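Local coordinates for protein Bd3459 (Bdellovibrio bacteriovorus, PDB 5CEC) that is a predatory endopeptidase of the peptidase S13 family, probably a serine-type D-Ala-D-Ala peptidase, and is bound by its immunity protein Bd3460, at residues Ser316-Leu321 with Glu377-Val382; Ser43-Ala48 with Met309-Leu314. The protein carries 1 engineered substitution. All coordinates share one frame; numbering follows the deposited sequence.

Interaction 1: Ser316-Leu321 with Glu377-Val382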
ATOM      1  N   SER A 316      -8.274 -19.246  -5.159  1.00 17.00           N
ATOM      2  CA  SER A 316      -8.607 -19.028  -6.566  1.00 17.43           C
ATOM      3  C   SER A 316      -7.588 -18.167  -7.294  1.00 17.70           C
ATOM      4  O   SER A 316      -7.270 -18.429  -8.459  1.00 18.33           O
ATOM      5  CB  SER A 316     -10.023 -18.458  -6.708  1.00 17.88           C
ATOM      6  OG  SER A 316     -10.996 -19.383  -6.272  1.00 21.38           O
ATOM      7  N   LEU A 317      -7.078 -17.114  -6.634  1.00 16.34           N
ATOM      8  CA  LEU A 317      -6.067 -16.277  -7.221  1.00 16.62           C
ATOM      9  C   LEU A 317      -4.796 -17.071  -7.462  1.00 16.60           C
ATOM     10  O   LEU A 317      -4.168 -16.958  -8.535  1.00 17.52           O
ATOM     11  CB  LEU A 317      -5.816 -15.070  -6.308  1.00 16.52           C
ATOM     12  CG  LEU A 317      -4.724 -14.101  -6.777  1.00 16.08           C
ATOM     13  CD1 LEU A 317      -4.985 -13.546  -8.176  1.00 16.12           C
ATOM     14  CD2 LEU A 317      -4.622 -12.958  -5.789  1.00 16.11           C
ATOM     15  N   ASP A 318      -4.371 -17.820  -6.446  1.00 16.67           N
ATOM     16  CA  ASP A 318      -3.190 -18.660  -6.567  1.00 17.79           C
ATOM     17  C   ASP A 318      -3.350 -19.638  -7.747  1.00 18.37           C
ATOM     18  O   ASP A 318      -2.414 -19.830  -8.545  1.00 20.40           O
ATOM     19  CB  ASP A 318      -2.925 -19.398  -5.256  1.00 19.06           C
ATOM     20  CG  ASP A 318      -1.456 -19.573  -4.924  1.00 20.64           C
ATOM     21  OD1 ASP A 318      -0.566 -19.106  -5.666  1.00 24.14           O
ATOM     22  OD2 ASP A 318      -1.201 -20.203  -3.871  1.00 25.17           O
ATOM     23  N   LYS A 319      -4.531 -20.227  -7.878  1.00 19.54           N
ATOM     24  CA  LYS A 319      -4.784 -21.222  -8.927  1.00 20.40           C
ATOM     25  C   LYS A 319      -4.662 -20.566 -10.297  1.00 19.44           C
ATOM     26  O   LYS A 319      -3.975 -21.093 -11.183  1.00 20.97           O
ATOM     27  CB  LYS A 319      -6.169 -21.842  -8.783  1.00 21.02           C
ATOM     28  CG  LYS A 319      -6.455 -22.913  -9.838  1.00 23.63           C
ATOM     29  CD  LYS A 319      -7.821 -23.502  -9.599  1.00 27.86           C
ATOM     30  CE  LYS A 319      -8.168 -24.520 -10.658  1.00 29.69           C
ATOM     31  NZ  LYS A 319      -9.541 -25.067 -10.469  1.00 33.77           N
ATOM     32  N   SER A 320      -5.283 -19.394 -10.463  1.00 18.87           N
ATOM     33  CA  SER A 320      -5.251 -18.702 -11.747  1.00 18.83           C
ATOM     34  C   SER A 320      -3.829 -18.236 -12.100  1.00 17.92           C
ATOM     35  O   SER A 320      -3.394 -18.348 -13.259  1.00 21.00           O
ATOM     36  CB  SER A 320      -6.231 -17.532 -11.744  1.00 20.23           C
ATOM     37  OG  SER A 320      -7.586 -17.996 -11.627  1.00 22.42           O
ATOM     38  N   LEU A 321      -3.092 -17.716 -11.119  1.00 17.71           N
ATOM     39  CA  LEU A 321      -1.700 -17.336 -11.355  1.00 18.15           C
ATOM     40  C   LEU A 321      -0.813 -18.532 -11.684  1.00 19.61           C
ATOM     41  O   LEU A 321       0.024 -18.441 -12.582  1.00 20.22           O
ATOM     42  CB  LEU A 321      -1.136 -16.598 -10.145  1.00 18.18           C
ATOM     43  CG  LEU A 321      -1.759 -15.221  -9.899  1.00 18.14           C
ATOM     44  CD1 LEU A 321      -1.337 -14.732  -8.518  1.00 19.89           C
ATOM     45  CD2 LEU A 321      -1.368 -14.217 -10.986  1.00 19.73           C
ATOM     46  N   GLU A 377       2.759 -23.878   2.224  1.00 23.86           N
ATOM     47  CA  GLU A 377       2.116 -22.609   1.989  1.00 21.65           C
ATOM     48  C   GLU A 377       0.763 -22.640   2.669  1.00 20.70           C
ATOM     49  O   GLU A 377      -0.011 -23.571   2.472  1.00 22.56           O
ATOM     50  CB  GLU A 377       1.925 -22.394   0.495  1.00 23.46           C
ATOM     51  CG  GLU A 377       1.190 -21.122   0.115  1.00 25.56           C
ATOM     52  CD  GLU A 377       0.823 -21.008  -1.365  1.00 28.37           C
ATOM     53  OE1 GLU A 377       0.947 -21.975  -2.136  1.00 35.23           O
ATOM     54  OE2 GLU A 377       0.372 -19.932  -1.759  1.00 29.19           O
ATOM     55  N   ILE A 378       0.476 -21.633   3.483  1.00 20.22           N
ATOM     56  CA  ILE A 378      -0.789 -21.551   4.207  1.00 19.63           C
ATOM     57  C   ILE A 378      -1.451 -20.211   3.905  1.00 18.33           C
ATOM     58  O   ILE A 378      -0.837 -19.148   4.081  1.00 18.63           O
ATOM     59  CB  ILE A 378      -0.601 -21.702   5.713  1.00 21.10           C
ATOM     60  CG1 ILE A 378       0.191 -22.958   6.064  1.00 23.95           C
ATOM     61  CG2 ILE A 378      -1.950 -21.695   6.437  1.00 20.15           C
ATOM     62  CD1 ILE A 378       0.571 -23.026   7.495  1.00 26.40           C
ATOM     63  N   TYR A 379      -2.719 -20.232   3.475  1.00 17.66           N
ATOM     64  CA  TYR A 379      -3.492 -18.992   3.314  1.00 17.42           C
ATOM     65  C   TYR A 379      -4.050 -18.530   4.652  1.00 17.20           C
ATOM     66  O   TYR A 379      -4.413 -19.348   5.508  1.00 18.34           O
ATOM     67  CB  TYR A 379      -4.695 -19.214   2.371  1.00 17.56           C
ATOM     68  CG  TYR A 379      -4.326 -19.777   1.022  1.00 17.24           C
ATOM     69  CD1 TYR A 379      -3.397 -19.130   0.212  1.00 18.68           C
ATOM     70  CD2 TYR A 379      -4.891 -20.960   0.539  1.00 18.71           C
ATOM     71  CE1 TYR A 379      -3.042 -19.632  -1.018  1.00 20.04           C
ATOM     72  CE2 TYR A 379      -4.546 -21.463  -0.696  1.00 20.52           C
ATOM     73  CZ  TYR A 379      -3.607 -20.817  -1.469  1.00 20.04           C
ATOM     74  OH  TYR A 379      -3.240 -21.335  -2.690  1.00 22.49           O
ATOM     75  N   PHE A 380      -4.112 -17.219   4.853  1.00 15.92           N
ATOM     76  CA  PHE A 380      -4.692 -16.686   6.072  1.00 16.59           C
ATOM     77  C   PHE A 380      -5.429 -15.392   5.804  1.00 14.19           C
ATOM     78  O   PHE A 380      -5.165 -14.706   4.818  1.00 15.30           O
ATOM     79  CB  PHE A 380      -3.577 -16.432   7.120  1.00 17.19           C
ATOM     80  CG  PHE A 380      -2.722 -15.236   6.816  1.00 16.61           C
ATOM     81  CD1 PHE A 380      -3.107 -13.981   7.244  1.00 16.52           C
ATOM     82  CD2 PHE A 380      -1.575 -15.349   6.027  1.00 16.31           C
ATOM     83  CE1 PHE A 380      -2.353 -12.868   6.915  1.00 15.97           C
ATOM     84  CE2 PHE A 380      -0.846 -14.243   5.688  1.00 15.08           C
ATOM     85  CZ  PHE A 380      -1.232 -13.013   6.138  1.00 16.12           C
ATOM     86  N   ALA A 381      -6.323 -15.066   6.722  1.00 14.57           N
ATOM     87  CA  ALA A 381      -6.945 -13.741   6.776  1.00 14.86           C
ATOM     88  C   ALA A 381      -7.245 -13.388   8.210  1.00 15.29           C
ATOM     89  O   ALA A 381      -7.713 -14.238   8.986  1.00 16.19           O
ATOM     90  CB  ALA A 381      -8.178 -13.638   5.919  1.00 17.00           C
ATOM     91  N   VAL A 382      -6.922 -12.144   8.568  1.00 14.82           N
ATOM     92  CA  VAL A 382      -7.181 -11.627   9.922  1.00 15.17           C
ATOM     93  C   VAL A 382      -7.979 -10.343   9.805  1.00 14.91           C
ATOM     94  O   VAL A 382      -7.528  -9.398   9.144  1.00 15.06           O
ATOM     95  CB  VAL A 382      -5.876 -11.324  10.707  1.00 15.70           C
ATOM     96  CG1 VAL A 382      -6.187 -11.011  12.161  1.00 15.81           C
ATOM     97  CG2 VAL A 382      -4.876 -12.461  10.601  1.00 17.58           C
TER
HETATM   98  O   HOH W   1       1.757 -18.373  -4.528  1.00 20.56           O

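Interaction 2: Ser43-Ala48 with Met309-Leu314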
ATOM      1  N   SER A  43     -12.565 -11.822  13.132  1.00 16.70           N
ATOM      2  CA  SER A  43     -12.335 -13.218  12.764  1.00 17.33           C
ATOM      3  C   SER A  43     -10.963 -13.445  12.181  1.00 16.76           C
ATOM      4  O   SER A  43     -10.442 -12.587  11.492  1.00 16.38           O
ATOM      5  CB  SER A  43     -13.393 -13.693  11.752  1.00 18.23           C
ATOM      6  OG  SER A  43     -13.308 -15.071  11.483  1.00 21.38           O
ATOM      7  N   MET A  44     -10.418 -14.644  12.426  1.00 16.33           N
ATOM      8  CA  MET A  44      -9.226 -15.137  11.743  1.00 16.72           C
ATOM      9  C   MET A  44      -9.485 -16.526  11.247  1.00 18.10           C
ATOM     10  O   MET A  44     -10.068 -17.369  11.941  1.00 19.95           O
ATOM     11  CB  MET A  44      -7.997 -15.139  12.670  1.00 17.34           C
ATOM     12  CG  MET A  44      -6.736 -15.662  12.017  1.00 17.76           C
ATOM     13  SD  MET A  44      -5.286 -15.431  13.056  1.00 20.56           S
ATOM     14  CE  MET A  44      -4.002 -16.040  11.971  1.00 21.00           C
ATOM     15  N   CYS A  45      -8.987 -16.781  10.059  1.00 17.82           N
ATOM     16  CA  CYS A  45      -9.133 -18.101   9.461  1.00 20.28           C
ATOM     17  C   CYS A  45      -7.861 -18.427   8.648  1.00 17.98           C
ATOM     18  O   CYS A  45      -7.071 -17.546   8.309  1.00 17.39           O
ATOM     19  CB  CYS A  45     -10.479 -18.226   8.635  1.00 26.32           C
ATOM     20  SG  CYS A  45     -10.611 -16.945   7.360  1.00 30.99           S
ATOM     21  N   HIS A  46      -7.673 -19.701   8.343  1.00 18.21           N
ATOM     22  CA  HIS A  46      -6.538 -20.150   7.569  1.00 18.78           C
ATOM     23  C   HIS A  46      -6.827 -21.482   6.871  1.00 18.35           C
ATOM     24  O   HIS A  46      -7.736 -22.200   7.264  1.00 20.93           O
ATOM     25  CB  HIS A  46      -5.294 -20.270   8.448  1.00 19.62           C
ATOM     26  CG  HIS A  46      -5.332 -21.382   9.437  1.00 23.70           C
ATOM     27  ND1 HIS A  46      -5.906 -21.264  10.675  1.00 26.83           N
ATOM     28  CD2 HIS A  46      -4.875 -22.655   9.348  1.00 25.75           C
ATOM     29  CE1 HIS A  46      -5.762 -22.398  11.332  1.00 28.07           C
ATOM     30  NE2 HIS A  46      -5.155 -23.267  10.543  1.00 28.41           N
ATOM     31  N   MET A  47      -6.027 -21.837   5.862  1.00 19.10           N
ATOM     32  CA  MET A  47      -6.177 -23.137   5.212  1.00 19.44           C
ATOM     33  C   MET A  47      -4.858 -23.453   4.529  1.00 20.25           C
ATOM     34  O   MET A  47      -4.335 -22.603   3.805  1.00 19.83           O
ATOM     35  CB  MET A  47      -7.296 -23.119   4.163  1.00 20.14           C
ATOM     36  CG  MET A  47      -7.586 -24.489   3.575  1.00 21.70           C
ATOM     37  SD  MET A  47      -8.832 -24.424   2.297  1.00 25.83           S
ATOM     38  CE  MET A  47      -7.729 -23.832   0.999  1.00 27.93           C
ATOM     39  N   ALA A  48      -4.347 -24.682   4.695  1.00 21.15           N
ATOM     40  CA  ALA A  48      -3.147 -25.085   3.941  1.00 22.55           C
ATOM     41  C   ALA A  48      -3.497 -25.093   2.450  1.00 22.81           C
ATOM     42  O   ALA A  48      -4.576 -25.560   2.059  1.00 24.45           O
ATOM     43  CB  ALA A  48      -2.673 -26.457   4.378  1.00 24.86           C
ATOM     44  N   MET A 309     -14.532 -16.235   2.806  1.00 17.09           N
ATOM     45  CA  MET A 309     -14.482 -15.737   1.437  1.00 17.00           C
ATOM     46  C   MET A 309     -13.065 -15.260   1.074  1.00 16.15           C
ATOM     47  O   MET A 309     -12.610 -15.424  -0.069  1.00 17.12           O
ATOM     48  CB  MET A 309     -15.493 -14.617   1.206  1.00 18.89           C
ATOM     49  CG  MET A 309     -16.896 -15.099   0.907  1.00 23.59           C
ATOM     50  SD  MET A 309     -17.054 -16.056  -0.618  1.00 28.82           S
ATOM     51  CE  MET A 309     -15.949 -15.208  -1.705  1.00 21.63           C
ATOM     52  N   MET A 310     -12.369 -14.629   2.023  1.00 16.83           N
ATOM     53  CA  MET A 310     -10.999 -14.214   1.762  1.00 16.15           C
ATOM     54  C   MET A 310     -10.059 -15.393   1.471  1.00 15.26           C
ATOM     55  O   MET A 310      -9.209 -15.331   0.582  1.00 15.91           O
ATOM     56  CB  MET A 310     -10.497 -13.331   2.905  1.00 16.08           C
ATOM     57  CG  MET A 310     -11.243 -12.018   3.063  1.00 16.71           C
ATOM     58  SD  MET A 310     -11.301 -10.987   1.561  1.00 17.44           S
ATOM     59  CE  MET A 310     -12.839 -11.479   0.800  1.00 18.56           C
ATOM     60  N   ILE A 311     -10.221 -16.487   2.206  1.00 15.79           N
ATOM     61  CA  ILE A 311      -9.444 -17.697   1.934  1.00 16.63           C
ATOM     62  C   ILE A 311      -9.773 -18.238   0.540  1.00 16.07           C
ATOM     63  O   ILE A 311      -8.876 -18.590  -0.205  1.00 17.33           O
ATOM     64  CB  ILE A 311      -9.692 -18.763   2.990  1.00 18.01           C
ATOM     65  CG1 ILE A 311      -9.325 -18.224   4.389  1.00 18.35           C
ATOM     66  CG2 ILE A 311      -8.919 -20.026   2.641  1.00 18.16           C
ATOM     67  CD1 ILE A 311      -7.866 -17.807   4.541  1.00 17.74           C
ATOM     68  N   LYS A 312     -11.044 -18.278   0.176  1.00 16.45           N
ATOM     69  CA  LYS A 312     -11.439 -18.758  -1.152  1.00 16.89           C
ATOM     70  C   LYS A 312     -10.870 -17.912  -2.279  1.00 15.97           C
ATOM     71  O   LYS A 312     -10.395 -18.406  -3.295  1.00 17.17           O
ATOM     72  CB  LYS A 312     -12.944 -18.852  -1.304  1.00 18.51           C
ATOM     73  CG  LYS A 312     -13.615 -19.882  -0.397  1.00 21.54           C
ATOM     74  CD  LYS A 312     -15.130 -19.827  -0.525  1.00 26.24           C
ATOM     75  CE  LYS A 312     -15.619 -20.406  -1.843  1.00 31.75           C
ATOM     76  NZ  LYS A 312     -15.508 -21.897  -1.934  1.00 37.86           N
ATOM     77  N   VAL A 313     -10.841 -16.604  -2.041  1.00 16.35           N
ATOM     78  CA  VAL A 313     -10.238 -15.684  -2.997  1.00 16.14           C
ATOM     79  C   VAL A 313      -8.755 -15.975  -3.163  1.00 15.46           C
ATOM     80  O   VAL A 313      -8.255 -16.010  -4.305  1.00 16.26           O
ATOM     81  CB  VAL A 313     -10.500 -14.218  -2.564  1.00 15.47           C
ATOM     82  CG1 VAL A 313      -9.593 -13.233  -3.294  1.00 16.15           C
ATOM     83  CG2 VAL A 313     -11.963 -13.873  -2.799  1.00 16.78           C
ATOM     84  N   LEU A 314      -8.050 -16.180  -2.054  1.00 15.77           N
ATOM     85  CA  LEU A 314      -6.615 -16.517  -2.138  1.00 16.71           C
ATOM     86  C   LEU A 314      -6.381 -17.825  -2.912  1.00 15.22           C
ATOM     87  O   LEU A 314      -5.495 -17.900  -3.780  1.00 16.67           O
ATOM     88  CB  LEU A 314      -5.983 -16.590  -0.761  1.00 15.78           C
ATOM     89  CG  LEU A 314      -5.843 -15.186  -0.102  1.00 16.61           C
ATOM     90  CD1 LEU A 314      -5.709 -15.345   1.406  1.00 17.68           C
ATOM     91  CD2 LEU A 314      -4.693 -14.373  -0.690  1.00 17.93           C
TER

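Interaction 1: Ser316-Leu321 with Glu377-Val382
Asp318 on the helix reaches Tyr379 and Glu377 on the strand through a single oxygen, OD2. The hydroxyl of Tyr379 donates to it, with OH 2.6 Å from Asp318 OD2, and the acceptor uses the anti lone pair, the one turned away from OD1. OD2 lies at the edge of the tyrosine ring and in its plane, while the carboxylate as a whole is turned 76° from that ring. The phenol oxygen also sits against the aliphatic part of the aspartate, with Tyr379 OH 3.2 Å from Asp318 CB.

Glu377 reaches Asp318 from the strand, the two side chains running in opposite directions. Its CG is anti to the backbone N (chi1 177°) and the chain stays extended beyond it, which carries OE2 to within 2.6 Å of Asp318 OD2. The two carboxylates are nearly perpendicular, their planes 82° apart. With two acid oxygens this close, one of the two groups probably carries a proton. The other aspartate oxygen accepts a hydrogen bond from a water, whose oxygen is 2.7 Å from Asp318 OD1; the same water gives a weak, long bond to Glu377 OE2.

The contact is small and partly buried, and it joins helix 307-322 to strand 376-385. On the helix, Leu317 turns to Val74, Thr77 and Val81 of helix 72-84. On the strand, Glu377 and Tyr379 meet helix 307-322, whereas Phe380 packs on Val406 and Leu409 of helix 394-411, and the backbone is hydrogen-bonded to strand 40-48 and strand 364-373.

Interaction 2: Ser43-Ala48 with Met309-Leu314
Ile311 holds CG1 anti to its own carbonyl carbon (chi1 -59°) and CG2 anti to its backbone N, a setting that sends both branches of this one side chain to the strand. Cys45 answers with SG lodged between its backbone N and carbonyl carbon (chi1 56°), and the sulfur comes down on the ethyl branch, 3.5 Å from Ile311 CG1. The terminal methyl carries on past the sulfur to lie over the strand backbone: Ile311 CD1 is 3.9 Å from Cys45 O and 4.1 Å from His46 CA. The other branch goes to the next inward-pointing residue, with Ile311 CG2 3.8 Å from Met47 CB. Ile311 thus spans the two side chains on the strand's helix-facing side, and the contact is buried and essentially apolar.

A covalent link reinforces it. Cys45 SG forms a disulfide with Cys307, one helical turn before Ile311, so the same sulfur is bonded to the start of the helix and packed against its next turn.

Strand and helix run in roughly the same direction, their segment axes 32° apart and 8.5 Å apart at closest approach. Within the antiparallel sheet, strand 40-48 lies between strand 57-58 and strand 376-385. Beyond the contact, helix 307-322 is packed by Met310 and Val313 on helix 72-84, by Met309 on Met277 of helix 265-277, and by Leu314 on Tyr379 of the neighbouring strand.

How the interactions relate
From the N terminus, strand 40-48 comes first; the chain then travels through most of the mixed sheet and most of its helices before helix 307-322 returns to that strand, closing the long loop of interaction 2. Interaction 1 opens farther along the same helix and closes a much shorter loop at strand 376-385, after strands 354-361 and 364-373 have been laid down. The two loops follow in series, neither enclosing nor crossing the other. Their strands are antiparallel neighbours, probably hydrogen-bonded from Tyr379 N to Met47 O (2.9 Å) and from Ala381 N to Cys45 O (3.0 Å). The two contacts tie positions about two turns apart on one helix to two adjacent strands of one sheet.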